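Local coordinates for protein ceramide very long chain fatty acid hydroxylase SCS7 (Saccharomyces cerevisiae, PDB 4ZR1) that hydroxylates the very long chain fatty acid of ceramides, probably at C-2, in the endoplasmic reticulum membrane, using a probably catalytic dizinc centre and electrons from cytochrome b5, at residues C227-E230 / C231-F234; T266-F269 / W270-F274; Y74-Q77 / I78-R82; P90-G93 / N94-P98; V109-L112 / P113-V116. All coordinates share one frame; numbering follows the deposited sequence.

Contact 1 of 5, residues C227-E230 / C231-F234. With ZN (zinc ion), chain C; BOG (octyl beta-D-glucopyranoside), chain G; BOG (octyl beta-D-glucopyranoside), chain H.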
# COMPACT_ATOMS: atom_id res chain seq x y z
N CYS A 227 -6.27 2.28 11.55
CA CYS A 227 -7.44 2.71 10.81
C CYS A 227 -7.15 2.73 9.31
O CYS A 227 -7.98 2.29 8.52
CB CYS A 227 -7.90 4.09 11.28
SG CYS A 227 -8.54 4.10 12.97
N TYR A 228 -5.98 3.23 8.94
CA TYR A 228 -5.54 3.25 7.54
C TYR A 228 -5.55 1.88 6.84
O TYR A 228 -6.15 1.73 5.76
CB TYR A 228 -4.13 3.84 7.44
CG TYR A 228 -3.36 3.36 6.22
CD1 TYR A 228 -3.58 3.93 4.97
CD2 TYR A 228 -2.41 2.35 6.32
CE1 TYR A 228 -2.89 3.49 3.85
CE2 TYR A 228 -1.71 1.92 5.22
CZ TYR A 228 -1.96 2.48 3.98
OH TYR A 228 -1.26 2.05 2.87
N ASP A 229 -4.89 0.88 7.43
CA ASP A 229 -4.69 -0.41 6.78
C ASP A 229 -6.00 -1.17 6.70
O ASP A 229 -6.26 -1.86 5.73
CB ASP A 229 -3.65 -1.25 7.52
CG ASP A 229 -2.56 -1.83 6.60
OD1 ASP A 229 -2.65 -1.72 5.35
OD2 ASP A 229 -1.58 -2.40 7.15
N GLU A 230 -6.81 -1.05 7.76
CA GLU A 230 -8.15 -1.64 7.76
C GLU A 230 -9.00 -0.95 6.71
O GLU A 230 -9.64 -1.61 5.90
CB GLU A 230 -8.79 -1.52 9.13
CG GLU A 230 -8.06 -2.33 10.18
CD GLU A 230 -7.90 -3.78 9.78
OE1 GLU A 230 -8.89 -4.52 9.77
OE2 GLU A 230 -6.77 -4.18 9.45
N CYS A 231 -9.00 0.38 6.73
CA CYS A 231 -9.67 1.12 5.68
C CYS A 231 -9.18 0.64 4.32
O CYS A 231 -9.98 0.22 3.47
CB CYS A 231 -9.44 2.63 5.84
SG CYS A 231 -10.34 3.62 4.61
N HIS A 232 -7.86 0.67 4.13
CA HIS A 232 -7.24 0.25 2.88
C HIS A 232 -7.74 -1.11 2.43
O HIS A 232 -8.11 -1.29 1.28
CB HIS A 232 -5.73 0.22 3.01
CG HIS A 232 -5.03 -0.06 1.73
ND1 HIS A 232 -3.72 -0.48 1.67
CD2 HIS A 232 -5.46 0.02 0.45
CE1 HIS A 232 -3.38 -0.66 0.40
NE2 HIS A 232 -4.42 -0.37 -0.36
N PHE A 233 -7.76 -2.07 3.35
CA PHE A 233 -8.29 -3.39 3.05
C PHE A 233 -9.72 -3.34 2.52
O PHE A 233 -10.01 -3.90 1.46
CB PHE A 233 -8.24 -4.30 4.28
CG PHE A 233 -8.58 -5.73 3.98
CD1 PHE A 233 -7.59 -6.60 3.50
CD2 PHE A 233 -9.88 -6.21 4.12
CE1 PHE A 233 -7.90 -7.92 3.20
CE2 PHE A 233 -10.19 -7.54 3.82
CZ PHE A 233 -9.21 -8.39 3.36
N PHE A 234 -10.61 -2.67 3.24
CA PHE A 234 -12.02 -2.80 2.94
C PHE A 234 -12.42 -1.95 1.75
O PHE A 234 -13.48 -2.14 1.16
CB PHE A 234 -12.86 -2.49 4.18
CG PHE A 234 -12.73 -3.54 5.26
CD1 PHE A 234 -13.16 -4.84 5.02
CD2 PHE A 234 -12.16 -3.24 6.48
CE1 PHE A 234 -13.03 -5.82 5.99
CE2 PHE A 234 -12.02 -4.22 7.46
CZ PHE A 234 -12.46 -5.51 7.21
ZN ZN C . -4.81 -0.36 -2.63
C1 BOG G . -18.29 -4.25 6.14
O1 BOG G . -17.04 -3.60 6.17
C2 BOG G . -18.48 -4.86 4.77
O2 BOG G . -18.51 -3.82 3.82
C3 BOG G . -19.79 -5.61 4.70
O3 BOG G . -19.83 -6.35 3.50
C4 BOG G . -19.92 -6.54 5.88
O4 BOG G . -21.24 -7.04 5.94
C5 BOG G . -19.64 -5.76 7.15
O5 BOG G . -18.32 -5.27 7.10
C6 BOG G . -19.82 -6.65 8.36
O6 BOG G . -19.48 -7.98 8.04
C1' BOG G . -17.09 -2.20 6.32
C2' BOG G . -15.79 -1.74 6.96
C3' BOG G . -15.72 -0.23 7.00
C4' BOG G . -14.86 0.20 8.17
C5' BOG G . -13.41 -0.14 7.91
C6' BOG G . -12.57 1.08 8.23
C7' BOG G . -12.21 1.11 9.70
C8' BOG G . -11.26 2.26 9.94
C1 BOG H . -15.90 -9.24 8.28
O1 BOG H . -16.51 -8.20 8.99
C2 BOG H . -16.71 -10.52 8.39
O2 BOG H . -16.84 -10.89 9.74
C3 BOG H . -15.99 -11.63 7.64
O3 BOG H . -16.82 -12.77 7.56
C4 BOG H . -15.63 -11.17 6.25
O4 BOG H . -14.79 -12.14 5.65
C5 BOG H . -14.93 -9.82 6.31
O5 BOG H . -15.78 -8.88 6.92
C6 BOG H . -14.59 -9.34 4.91
O6 BOG H . -13.24 -9.62 4.63
C1' BOG H . -15.89 -6.94 8.82
C2' BOG H . -15.46 -6.38 10.16
C3' BOG H . -14.89 -4.99 9.95
C4' BOG H . -14.06 -4.57 11.15
C5' BOG H . -12.93 -3.67 10.67
C6' BOG H . -12.62 -2.59 11.68
C7' BOG H . -11.53 -3.06 12.62
C8' BOG H . -10.99 -1.87 13.39

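Contact 2 of 5, residues T266-F269 / W270-F274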
# COMPACT_ATOMS: atom_id res chain seq x y z
N THR A 266 -7.08 7.18 3.48
CA THR A 266 -8.14 7.45 4.47
C THR A 266 -8.89 8.72 4.11
O THR A 266 -9.97 8.97 4.64
CB THR A 266 -7.61 7.60 5.90
OG1 THR A 266 -6.63 8.65 5.94
CG2 THR A 266 -7.00 6.30 6.38
N SER A 267 -8.29 9.53 3.23
CA SER A 267 -8.93 10.72 2.65
C SER A 267 -8.04 11.32 1.59
O SER A 267 -6.85 11.00 1.53
CB SER A 267 -9.22 11.78 3.71
OG SER A 267 -8.05 12.54 3.98
N TRP A 268 -8.59 12.21 0.77
CA TRP A 268 -7.81 12.91 -0.25
C TRP A 268 -7.44 14.32 0.21
O TRP A 268 -7.02 15.15 -0.58
CB TRP A 268 -8.56 12.98 -1.56
CG TRP A 268 -9.91 13.57 -1.43
CD1 TRP A 268 -10.22 14.88 -1.24
CD2 TRP A 268 -11.16 12.87 -1.49
NE1 TRP A 268 -11.58 15.04 -1.17
CE2 TRP A 268 -12.18 13.82 -1.32
CE3 TRP A 268 -11.51 11.52 -1.67
CZ2 TRP A 268 -13.53 13.47 -1.32
CZ3 TRP A 268 -12.85 11.18 -1.68
CH2 TRP A 268 -13.84 12.15 -1.50
N PHE A 269 -7.62 14.56 1.51
CA PHE A 269 -7.26 15.83 2.14
C PHE A 269 -5.89 16.33 1.69
O PHE A 269 -5.77 17.37 1.06
CB PHE A 269 -7.30 15.66 3.66
CG PHE A 269 -7.01 16.91 4.42
CD1 PHE A 269 -8.01 17.84 4.64
CD2 PHE A 269 -5.75 17.16 4.92
CE1 PHE A 269 -7.75 19.00 5.34
CE2 PHE A 269 -5.48 18.31 5.63
CZ PHE A 269 -6.49 19.23 5.84
N TRP A 270 -4.86 15.56 2.00
CA TRP A 270 -3.50 15.94 1.66
C TRP A 270 -3.23 15.91 0.15
O TRP A 270 -2.24 16.47 -0.32
CB TRP A 270 -2.50 15.05 2.40
CG TRP A 270 -2.62 15.18 3.87
CD1 TRP A 270 -3.10 14.24 4.74
CD2 TRP A 270 -2.29 16.32 4.66
NE1 TRP A 270 -3.07 14.73 6.03
CE2 TRP A 270 -2.58 16.01 6.00
CE3 TRP A 270 -1.77 17.59 4.36
CZ2 TRP A 270 -2.36 16.91 7.05
CZ3 TRP A 270 -1.55 18.49 5.39
CH2 TRP A 270 -1.85 18.14 6.72
N ASP A 271 -4.10 15.23 -0.60
CA ASP A 271 -4.00 15.25 -2.06
C ASP A 271 -4.35 16.64 -2.56
O ASP A 271 -3.72 17.19 -3.47
CB ASP A 271 -4.94 14.22 -2.69
CG ASP A 271 -4.28 12.87 -2.87
OD1 ASP A 271 -3.06 12.83 -3.15
OD2 ASP A 271 -4.98 11.84 -2.71
N GLU A 272 -5.38 17.21 -1.96
CA GLU A 272 -5.85 18.52 -2.34
C GLU A 272 -4.80 19.58 -1.95
O GLU A 272 -4.39 20.39 -2.77
CB GLU A 272 -7.20 18.78 -1.69
CG GLU A 272 -8.28 19.17 -2.66
CD GLU A 272 -9.67 18.75 -2.19
OE1 GLU A 272 -9.93 18.83 -0.97
OE2 GLU A 272 -10.53 18.43 -3.04
N VAL A 273 -4.36 19.51 -0.70
CA VAL A 273 -3.34 20.40 -0.16
C VAL A 273 -2.08 20.44 -1.03
O VAL A 273 -1.56 21.52 -1.31
CB VAL A 273 -2.96 19.97 1.27
CG1 VAL A 273 -1.79 20.78 1.79
CG2 VAL A 273 -4.16 20.05 2.20
N PHE A 274 -1.59 19.27 -1.45
CA PHE A 274 -0.32 19.19 -2.18
C PHE A 274 -0.50 18.96 -3.67
O PHE A 274 0.45 18.59 -4.37
CB PHE A 274 0.57 18.09 -1.61
CG PHE A 274 1.00 18.33 -0.21
CD1 PHE A 274 1.94 19.30 0.08
CD2 PHE A 274 0.52 17.54 0.82
CE1 PHE A 274 2.37 19.52 1.39
CE2 PHE A 274 0.95 17.74 2.13
CZ PHE A 274 1.87 18.73 2.41

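Contact 3 of 5, residues Y74-Q77 / I78-R82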
# COMPACT_ATOMS: atom_id res chain seq x y z
N TYR A 74 10.55 -2.31 -15.07
CA TYR A 74 10.01 -2.81 -13.82
C TYR A 74 8.86 -1.93 -13.30
O TYR A 74 7.81 -2.46 -12.90
CB TYR A 74 11.11 -2.90 -12.76
CG TYR A 74 10.54 -3.08 -11.38
CD1 TYR A 74 10.09 -4.33 -10.96
CD2 TYR A 74 10.40 -2.00 -10.52
CE1 TYR A 74 9.54 -4.50 -9.69
CE2 TYR A 74 9.85 -2.16 -9.26
CZ TYR A 74 9.42 -3.40 -8.85
OH TYR A 74 8.88 -3.54 -7.59
N VAL A 75 9.05 -0.61 -13.29
CA VAL A 75 8.03 0.29 -12.74
C VAL A 75 6.80 0.33 -13.65
O VAL A 75 5.68 0.45 -13.17
CB VAL A 75 8.55 1.75 -12.53
CG1 VAL A 75 9.75 1.77 -11.61
CG2 VAL A 75 8.89 2.43 -13.84
N ASP A 76 7.01 0.21 -14.95
CA ASP A 76 5.90 0.25 -15.88
C ASP A 76 5.06 -1.01 -15.74
O ASP A 76 3.84 -0.98 -15.92
CB ASP A 76 6.39 0.39 -17.31
CG ASP A 76 5.26 0.60 -18.30
OD1 ASP A 76 4.79 -0.40 -18.88
OD2 ASP A 76 4.83 1.76 -18.46
N GLN A 77 5.71 -2.11 -15.40
CA GLN A 77 5.06 -3.40 -15.47
C GLN A 77 4.42 -3.81 -14.14
O GLN A 77 3.36 -4.43 -14.13
CB GLN A 77 6.07 -4.45 -15.93
CG GLN A 77 5.49 -5.47 -16.88
CD GLN A 77 5.01 -4.87 -18.16
OE1 GLN A 77 5.56 -3.88 -18.65
NE2 GLN A 77 3.97 -5.46 -18.72
N ILE A 78 5.08 -3.47 -13.03
CA ILE A 78 4.61 -3.83 -11.70
C ILE A 78 3.30 -3.13 -11.32
O ILE A 78 2.54 -3.63 -10.49
CB ILE A 78 5.68 -3.51 -10.62
CG1 ILE A 78 5.44 -4.34 -9.35
CG2 ILE A 78 5.69 -2.02 -10.28
CD1 ILE A 78 5.65 -5.82 -9.54
N HIS A 79 3.04 -1.96 -11.93
CA HIS A 79 1.83 -1.19 -11.64
C HIS A 79 0.71 -1.50 -12.63
O HIS A 79 -0.37 -0.91 -12.56
CB HIS A 79 2.13 0.31 -11.64
CG HIS A 79 3.12 0.73 -10.60
ND1 HIS A 79 4.44 1.02 -10.89
CD2 HIS A 79 2.99 0.91 -9.26
CE1 HIS A 79 5.07 1.36 -9.78
NE2 HIS A 79 4.22 1.30 -8.78
N ARG A 80 0.95 -2.42 -13.56
CA ARG A 80 -0.13 -2.88 -14.41
C ARG A 80 -0.64 -4.19 -13.81
O ARG A 80 0.05 -5.20 -13.84
CB ARG A 80 0.34 -3.03 -15.85
CG ARG A 80 0.82 -1.70 -16.42
CD ARG A 80 1.31 -1.82 -17.85
NE ARG A 80 0.25 -2.29 -18.74
CZ ARG A 80 0.38 -2.38 -20.05
NH1 ARG A 80 -0.63 -2.82 -20.79
NH2 ARG A 80 1.53 -2.04 -20.62
N PRO A 81 -1.85 -4.15 -13.22
CA PRO A 81 -2.30 -5.21 -12.32
C PRO A 81 -2.61 -6.55 -12.98
O PRO A 81 -3.04 -6.62 -14.12
CB PRO A 81 -3.57 -4.63 -11.69
CG PRO A 81 -4.04 -3.59 -12.66
CD PRO A 81 -2.80 -3.02 -13.26
N ARG A 82 -2.36 -7.62 -12.23
CA ARG A 82 -2.80 -8.95 -12.63
C ARG A 82 -3.64 -9.51 -11.49
O ARG A 82 -3.84 -8.85 -10.47
CB ARG A 82 -1.61 -9.86 -12.93
CG ARG A 82 -0.31 -9.13 -13.27
CD ARG A 82 -0.29 -8.58 -14.68
NE ARG A 82 0.91 -7.77 -14.90
CZ ARG A 82 1.64 -7.82 -16.01
NH1 ARG A 82 2.72 -7.06 -16.13
NH2 ARG A 82 1.30 -8.64 -16.99

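Contact 4 of 5, residues P90-G93 / N94-P98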
# COMPACT_ATOMS: atom_id res chain seq x y z
N PRO A 90 2.78 -17.24 -5.21
CA PRO A 90 3.94 -17.53 -4.37
C PRO A 90 5.03 -16.46 -4.48
O PRO A 90 5.36 -16.03 -5.59
CB PRO A 90 4.43 -18.87 -4.93
CG PRO A 90 4.04 -18.82 -6.39
CD PRO A 90 2.73 -18.09 -6.42
N LEU A 91 5.57 -16.02 -3.34
CA LEU A 91 6.69 -15.08 -3.37
C LEU A 91 8.00 -15.83 -3.20
O LEU A 91 8.99 -15.52 -3.87
CB LEU A 91 6.54 -14.00 -2.28
CG LEU A 91 5.33 -13.07 -2.41
CD1 LEU A 91 5.47 -11.83 -1.53
CD2 LEU A 91 5.10 -12.67 -3.83
N PHE A 92 8.01 -16.82 -2.31
CA PHE A 92 9.18 -17.66 -2.07
C PHE A 92 8.96 -19.08 -2.59
O PHE A 92 9.86 -19.69 -3.16
CB PHE A 92 9.53 -17.74 -0.58
CG PHE A 92 10.08 -16.47 -0.01
CD1 PHE A 92 11.42 -16.15 -0.19
CD2 PHE A 92 9.28 -15.63 0.75
CE1 PHE A 92 11.94 -14.99 0.36
CE2 PHE A 92 9.80 -14.47 1.30
CZ PHE A 92 11.12 -14.15 1.11
N GLY A 93 7.76 -19.61 -2.33
CA GLY A 93 7.42 -20.96 -2.75
C GLY A 93 7.92 -22.04 -1.80
O GLY A 93 7.58 -23.21 -1.94
N ASN A 94 8.75 -21.64 -0.84
CA ASN A 94 9.27 -22.56 0.16
C ASN A 94 8.60 -22.33 1.52
O ASN A 94 7.48 -21.83 1.60
CB ASN A 94 10.78 -22.41 0.29
CG ASN A 94 11.19 -20.98 0.55
OD1 ASN A 94 10.59 -20.29 1.36
ND2 ASN A 94 12.21 -20.52 -0.16
N PHE A 95 9.32 -22.68 2.59
CA PHE A 95 8.77 -22.67 3.94
C PHE A 95 8.71 -21.27 4.56
O PHE A 95 8.23 -21.11 5.68
CB PHE A 95 9.59 -23.59 4.86
CG PHE A 95 11.01 -23.13 5.05
CD1 PHE A 95 11.34 -22.26 6.08
CD2 PHE A 95 12.02 -23.58 4.22
CE1 PHE A 95 12.64 -21.84 6.26
CE2 PHE A 95 13.32 -23.16 4.39
CZ PHE A 95 13.64 -22.29 5.41
N LEU A 96 9.21 -20.27 3.85
CA LEU A 96 9.13 -18.88 4.29
C LEU A 96 7.80 -18.26 3.86
O LEU A 96 7.44 -17.17 4.29
CB LEU A 96 10.30 -18.06 3.74
CG LEU A 96 11.71 -18.51 4.14
CD1 LEU A 96 12.75 -17.56 3.55
CD2 LEU A 96 11.83 -18.58 5.64
N GLU A 97 7.09 -18.96 2.99
CA GLU A 97 5.86 -18.42 2.41
C GLU A 97 4.81 -17.93 3.43
O GLU A 97 4.10 -16.97 3.14
CB GLU A 97 5.23 -19.46 1.48
CG GLU A 97 4.14 -18.87 0.57
CD GLU A 97 4.69 -17.97 -0.54
OE1 GLU A 97 5.91 -17.99 -0.79
OE2 GLU A 97 3.90 -17.26 -1.18
N PRO A 98 4.70 -18.58 4.61
CA PRO A 98 3.71 -18.05 5.56
C PRO A 98 3.89 -16.58 5.96
O PRO A 98 2.89 -15.89 6.15
CB PRO A 98 3.89 -18.96 6.77
CG PRO A 98 4.20 -20.28 6.15
CD PRO A 98 5.09 -19.96 4.97

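Contact 5 of 5, residues V109-L112 / P113-V116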
# COMPACT_ATOMS: atom_id res chain seq x y z
N VAL A 109 -5.51 -6.89 15.83
CA VAL A 109 -5.16 -7.74 16.98
C VAL A 109 -3.72 -7.53 17.42
O VAL A 109 -3.40 -7.70 18.59
CB VAL A 109 -5.40 -9.27 16.73
CG1 VAL A 109 -6.80 -9.52 16.20
CG2 VAL A 109 -4.36 -9.85 15.81
N ALA A 110 -2.84 -7.17 16.49
CA ALA A 110 -1.45 -6.97 16.86
C ALA A 110 -1.23 -5.61 17.52
O ALA A 110 -0.48 -5.50 18.49
CB ALA A 110 -0.54 -7.12 15.65
N TRP A 111 -1.90 -4.57 17.02
CA TRP A 111 -1.48 -3.22 17.38
C TRP A 111 -2.41 -2.43 18.29
O TRP A 111 -1.95 -1.55 19.02
CB TRP A 111 -1.21 -2.43 16.10
CG TRP A 111 -0.12 -3.08 15.28
CD1 TRP A 111 -0.20 -3.51 13.99
CD2 TRP A 111 1.21 -3.40 15.73
NE1 TRP A 111 0.99 -4.06 13.60
CE2 TRP A 111 1.87 -4.01 14.64
CE3 TRP A 111 1.90 -3.23 16.93
CZ2 TRP A 111 3.19 -4.44 14.72
CZ3 TRP A 111 3.20 -3.65 17.01
CH2 TRP A 111 3.84 -4.26 15.91
N LEU A 112 -3.70 -2.72 18.25
CA LEU A 112 -4.63 -2.07 19.18
C LEU A 112 -4.27 -2.31 20.66
O LEU A 112 -4.52 -1.44 21.49
CB LEU A 112 -6.06 -2.51 18.91
CG LEU A 112 -6.74 -1.94 17.67
CD1 LEU A 112 -8.23 -2.30 17.68
CD2 LEU A 112 -6.57 -0.44 17.59
N PRO A 113 -3.70 -3.47 21.02
CA PRO A 113 -3.25 -3.51 22.42
C PRO A 113 -2.10 -2.56 22.70
O PRO A 113 -1.98 -2.07 23.82
CB PRO A 113 -2.82 -4.96 22.62
CG PRO A 113 -3.65 -5.72 21.64
CD PRO A 113 -3.74 -4.82 20.44
N VAL A 114 -1.24 -2.30 21.72
CA VAL A 114 -0.16 -1.36 21.93
C VAL A 114 -0.73 0.06 22.04
O VAL A 114 -0.30 0.84 22.88
CB VAL A 114 0.91 -1.45 20.80
CG1 VAL A 114 1.97 -0.39 20.99
CG2 VAL A 114 1.56 -2.83 20.81
N VAL A 115 -1.73 0.38 21.22
CA VAL A 115 -2.41 1.67 21.28
C VAL A 115 -3.00 1.93 22.66
O VAL A 115 -2.79 2.99 23.26
CB VAL A 115 -3.54 1.78 20.24
CG1 VAL A 115 -4.39 3.00 20.51
CG2 VAL A 115 -2.97 1.85 18.84
N VAL A 116 -3.73 0.95 23.16
CA VAL A 116 -4.40 1.05 24.45
C VAL A 116 -3.42 1.13 25.63
O VAL A 116 -3.68 1.83 26.61
CB VAL A 116 -5.36 -0.13 24.65
CG1 VAL A 116 -5.92 -0.14 26.07
CG2 VAL A 116 -6.50 -0.08 23.62

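Contact 1 of 5, residues C227-E230 / C231-F234
Y228 and H232 sit one turn apart toward the end of TM4, probably the cytoplasmic end, where helix 211-236 carries a ligand of the dimetal centre. NE2 of H232 binds a zinc ion at 2.3 Å. H177, H236, H251 and H255 complete that site. CG of H232 is anti to the backbone N (chi1 -174°), and the imidazole runs alongside the Y228 side chain, pointing the same way. CB of H232 lies over one face of the Y228 ring. The two ring planes are 31° apart, an oblique pairing. On the side of the imidazole away from the metal, ND1 lies 3.7 Å from OH of Y228. OD1 of D229 is 4.0 Å from the same ND1, at the ring edge and with its carboxylate nearly coplanar with the imidazole. This is not a salt bridge. OD2 of D229 is held by the backbone N of M189. Regular helical bonds join the two turns, among them H232 N to Y228 O at 2.6 Å. E230 and F234 lie side by side on another part of the helix, the carboxylate steeply turned against the ring. F234 meets detergent. CD2 of F234 is 3.6 Å from C5' of one octyl glucoside, and CE2 of F234 is 3.4 Å from C5' of a second.

Contact 2 of 5, residues T266-F269 / W270-F274
F269 reaches from the first turn of helix 269-273 across W270. Its CB sits beside the backbone N of W270, the next residue in the chain. CG is anti to its own backbone N (chi1 -177°), which carries the ring out over the indole. CD2 of F269 stands over the centre of the W270 ring face, 3.5 Å from CE2 of W270. CE2 of F269 follows along the six-membered ring, 3.7 Å from CZ2 of W270. The pair is T-shaped, with the planes at 88° and the edge of F269 toward the face of W270. One face of F269 takes CG2 of V273, 4.1 Å from CE2 of F269. W268 is the N-cap residue, and its O accepts from N of E272 at 3.0 Å. Just before it, OG of S267 accepts from N of F269 at 3.2 Å, an ST turn. E272 runs beside the W268 side chain, with OE1 at the indole edge. D271 turns inward, its carboxylate bonded to T276, Y250 and the backbone of F263 and G264. W270 packs on helix 128-154, where NE1 bonds to T143 and the ring meets F140, L144 and Y147. W268 lies against Y250 of helix 242-256 and Y277.

Contact 3 of 5, residues Y74-Q77 / I78-R82
The H79 imidazole has CG2 of I78 over one face, toward the rim, and the carbonyl oxygen of V75 at its edge. ND1 of H79 donates to O of V75 at 2.7 Å. The bond is nearly straight (163°), lies in the carbonyl plane and uses a lone pair of the oxygen. CG of H79 is anti to its carbonyl carbon (chi1 -62°), which turns the ring back along the helix to that carbonyl. The bond limits the rotation of the ring. H79 stacks with Y259 and meets the zinc ligands H178 and H155, so it lies in the second shell of the metal centre. The Y74 ring has CB of I78 over one face, 4.1 Å from CE1 of Y74, and stacks with F167. OH of Y74 bonds H170. D76 and R80 lie side by side, OD1 of D76 at the guanidinium edge, 4.0 Å from NH2 of R80 and beyond a salt bridge, the planes almost perpendicular. OD2 of D76 is bonded to the backbone N of K288. R80 forms a salt bridge with E290 through NH2, and its NE bonds to O of T26. O of Q77 accepts from N of R80 at 3.2 Å, with the donor well above the carbonyl plane. Y74 and I78 pack on F171 of helix 164-179. Q77 touches H51 of helix 44-51, and R82, in the loop that follows, forms a salt bridge with D47 of that helix.

Contact 4 of 5, residues P90-G93 / N94-P98
The carboxylate of E97 gathers three successive backbone N-H groups in the loop, assigned to the cytoplasmic side, between helices 71-78 and 106-125. OE2 of E97 accepts from N of L91 at 3.0 Å through its syn lone pair. OE1 of E97 uses its own syn lone pair for N of F92, at 2.8 Å. N of G93 reaches the same OE1 at 2.9 Å, in a nearly straight bond (175°) that comes from above the carboxylate plane. Two full bonds therefore grip OE1, and a weak one from L91 adds to them. The E97 chain is bent about its CB-CG bond (chi2 72°), which folds the carboxylate back to the 90-93 backbone. Further along, N94 to E97 form a type I beta turn. OD1 of N94 accepts from N of L96 at 2.8 Å, an Asx turn inside it. G93 precedes the turn with a positive phi, a conformation that favours glycine. F92 lies across the turn. CB of L96 makes a CH-pi contact over one face of its ring, 4.2 Å from the ring centroid. OD1 of N94 also touches CB of F92 at 3.4 Å. A salt bridge from R186 to OE2 adds to the grip on E97, and would probably stabilise its negative charge. L91 packs on L60 and F92 on L61, both of helix 60-65.

Contact 5 of 5, residues V109-L112 / P113-V116
V114 has its CG2 anti to the carbonyl carbon, and W111 has its CG placed the same way (chi1 -60°). These torsions run the two side chains alongside each other, pointing the same way. CG2 of V114 meets the indole at its edge, near the ring plane, 3.9 Å from CE3 of W111. A110 CB lies over one face of the same indole. CD2 of L112 comes within 4.4 Å of CG2 of V115, a looser apolar touch. This stretch is the proline kink of TM1. P113 has no N-H to give to the turn before it. Its CD instead stands 3.4 Å from O of V109, where a helical bond would otherwise form. N of V114 has no bond to O of A110 either. It makes a weak bond to O of W111, at 2.9 Å. Regular bonding resumes directly afterwards. N of V115 donates to the same W111 oxygen at 2.9 Å, so that oxygen takes two donors, one weak. N of V116 then donates to O of L112 at 3.0 Å. The kink lies within helix 106-125, part of it on the surface of the transmembrane bundle. W111 is buried and turns inward to P191, F194 and V195 of helix 191-208, and to V226 of helix 211-236. V114 and V115 pack on L222 of that same helix, and V115 on F223 as well.

Contacts 1 and 3 both lie near the zinc site and sit on opposite sides of the chain's centre, about 23 Å apart between their centres. Contact 1 supplies a zinc ligand, H232, while the H79 side chain of contact 3 is about 6 Å from a zinc ion. Contact 2 touches contact 1, with CA of Y228 3.6 Å from CG2 of T266. Its D271 side chain is about 7 Å from that of the zinc ligand H150. Contact 5 lies on TM1, about 15 Å from contact 1 between centres, with TM4 alongside it. Contacts 2 and 4 are the most widely separated pair, about 36 Å between centres.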